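Glycoside hydrolase family 61 (Trichoderma reesei QM6a, PDB 5O2X) probably cleaves cellulose chains oxidatively at a copper centre, as a lytic polysaccharide monooxygenase of Auxiliary Activity family 9. Local coordinates at residues Phe112-Val117 and Val142-Asn147. Residues are numbered along the deposited sequence; the frame is centred on the assembly and turned at random.
With MAN (alpha-D-mannopyranose), chain I.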
# COMPACT_ATOMS: atom_id res chain seq x y z
N PHE A 112 -1.78 -11.32 0.13
CA PHE A 112 -0.44 -11.88 0.21
C PHE A 112 0.56 -10.74 0.00
O PHE A 112 0.34 -9.83 -0.80
CB PHE A 112 -0.23 -13.05 -0.77
CG PHE A 112 -0.55 -12.77 -2.22
CD1 PHE A 112 -1.85 -13.00 -2.72
CD2 PHE A 112 0.41 -12.33 -3.10
CE1 PHE A 112 -2.13 -12.78 -4.02
CE2 PHE A 112 0.11 -12.13 -4.43
CZ PHE A 112 -1.16 -12.35 -4.91
N LYS A 113 1.65 -10.80 0.77
CA LYS A 113 2.62 -9.71 0.78
C LYS A 113 3.64 -9.87 -0.33
O LYS A 113 4.33 -10.91 -0.41
CB LYS A 113 3.32 -9.68 2.15
CG LYS A 113 4.22 -8.47 2.32
CD LYS A 113 4.99 -8.45 3.63
CE LYS A 113 4.13 -8.01 4.81
NZ LYS A 113 4.83 -8.34 6.09
N ILE A 114 3.75 -8.86 -1.17
CA ILE A 114 4.72 -8.88 -2.27
C ILE A 114 5.98 -8.06 -2.03
O ILE A 114 6.96 -8.31 -2.72
CB ILE A 114 4.07 -8.53 -3.63
CG1 ILE A 114 3.52 -7.12 -3.69
CG2 ILE A 114 3.02 -9.58 -3.99
CD1 ILE A 114 3.17 -6.67 -5.11
N ASP A 115 6.00 -7.15 -1.05
CA ASP A 115 7.25 -6.53 -0.63
C ASP A 115 7.07 -6.03 0.78
O ASP A 115 5.97 -5.96 1.34
CB ASP A 115 7.79 -5.46 -1.61
CG ASP A 115 7.24 -4.07 -1.45
OD1 ASP A 115 6.17 -3.93 -0.84
OD2 ASP A 115 7.89 -3.12 -1.96
N GLY A 116 8.21 -5.69 1.40
CA GLY A 116 8.17 -5.14 2.74
C GLY A 116 9.57 -4.79 3.18
O GLY A 116 10.46 -5.64 3.20
N VAL A 117 9.75 -3.51 3.55
CA VAL A 117 11.03 -3.01 4.05
C VAL A 117 10.79 -2.31 5.36
O VAL A 117 9.82 -1.52 5.50
CB VAL A 117 11.67 -2.04 3.02
CG1 VAL A 117 12.99 -1.45 3.54
CG2 VAL A 117 11.93 -2.76 1.70
N VAL A 142 7.11 -0.82 -6.45
CA VAL A 142 6.87 -2.27 -6.25
C VAL A 142 6.83 -2.92 -7.62
O VAL A 142 6.37 -2.33 -8.58
CB VAL A 142 5.58 -2.52 -5.41
CG1 VAL A 142 4.33 -2.24 -6.22
CG2 VAL A 142 5.56 -3.91 -4.79
N LYS A 143 7.26 -4.18 -7.67
CA LYS A 143 7.18 -4.98 -8.88
C LYS A 143 6.09 -6.03 -8.77
O LYS A 143 6.05 -6.80 -7.80
CB LYS A 143 8.54 -5.61 -9.16
CG LYS A 143 8.50 -6.54 -10.36
CD LYS A 143 9.89 -7.02 -10.76
CE LYS A 143 9.84 -8.31 -11.57
NZ LYS A 143 11.21 -8.88 -11.85
N ILE A 144 5.20 -6.06 -9.76
CA ILE A 144 4.23 -7.15 -9.82
C ILE A 144 5.02 -8.43 -10.23
O ILE A 144 5.73 -8.42 -11.24
CB ILE A 144 3.15 -6.84 -10.84
CG1 ILE A 144 2.42 -5.55 -10.46
CG2 ILE A 144 2.20 -8.01 -10.97
CD1 ILE A 144 1.81 -5.50 -9.08
N PRO A 145 4.95 -9.50 -9.44
CA PRO A 145 5.80 -10.69 -9.72
C PRO A 145 5.67 -11.16 -11.16
O PRO A 145 4.56 -11.23 -11.70
CB PRO A 145 5.27 -11.70 -8.72
CG PRO A 145 4.83 -10.89 -7.54
CD PRO A 145 4.21 -9.65 -8.18
N ASP A 146 6.80 -11.51 -11.76
CA ASP A 146 6.82 -11.99 -13.13
C ASP A 146 5.91 -13.19 -13.36
O ASP A 146 5.34 -13.31 -14.44
CB ASP A 146 8.26 -12.42 -13.51
CG ASP A 146 9.25 -11.29 -13.62
OD1 ASP A 146 8.91 -10.32 -14.26
OD2 ASP A 146 10.41 -11.40 -13.14
N ASN A 147 5.81 -14.04 -12.35
CA ASN A 147 5.04 -15.26 -12.48
C ASN A 147 3.64 -15.20 -11.89
O ASN A 147 2.94 -16.23 -11.81
CB ASN A 147 5.85 -16.43 -11.96
CG ASN A 147 6.99 -16.79 -12.90
OD1 ASN A 147 7.06 -16.30 -14.04
ND2 ASN A 147 7.88 -17.62 -12.43
C1 MAN I . 13.62 -6.68 2.42
C2 MAN I . 14.82 -5.87 1.93
C3 MAN I . 16.05 -6.77 1.75
C4 MAN I . 16.26 -7.53 3.08
C5 MAN I . 15.04 -8.37 3.42
C6 MAN I . 15.19 -9.19 4.71
O2 MAN I . 15.03 -4.84 2.93
O3 MAN I . 17.22 -6.02 1.42
O4 MAN I . 17.39 -8.41 2.95
O5 MAN I . 13.93 -7.47 3.54
O6 MAN I . 15.07 -8.39 5.90
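Ile114 packs against Val142, Ile144 and Pro145, and these apolar contacts carry most of the contact. Its CD1 lies 3.7 Å from Val142 CG2 in the conformer described, the two side chains crossing at about a right angle, and reaches 4.4 Å from Ile144 CD1. The other branch, CG2, meets the proline ring at Pro145 CG, 4.2 Å away. The two branches thus divide the partners: chi1 at 64° sets CG1 between the backbone N and the carbonyl carbon, and chi2 at 167° extends CD1 away from CA, toward Val142 and 3.9 Å from Lys143 O, while CG2 faces the proline. An alanine in place of Ile114 removes both branches and would probably open a gap where CD1 meets Val142 CG2 and CG2 meets Pro145 CG.

Polar groups meet apolar ones at Asp115, whose carboxylate passes at a slant over the same Val142 methyl, CG 3.7 Å from Val142 CG2. Asp115 is buried; OD2 accepts a hydrogen bond from Trp140 NE1, while OD1 lies close to the carboxylate of Asp92, which would be expected to raise the pKa of one of the two acids. The backbones of Ile114 and Asp115 both bond to Asp92 of strand 90-96, a classic beta bulge, which fits their side chains both pointing toward 142-147.

No hydrogen bond joins the segments, and Asp115 CA stands 7.1 Å from Val142 CA, too far for strand pairing. Strands 110-121 and 139-143, from different sheets of the beta-sandwich, therefore meet here through an apolar seam, edged by a buried carboxylate that finds its polar partner in Trp140.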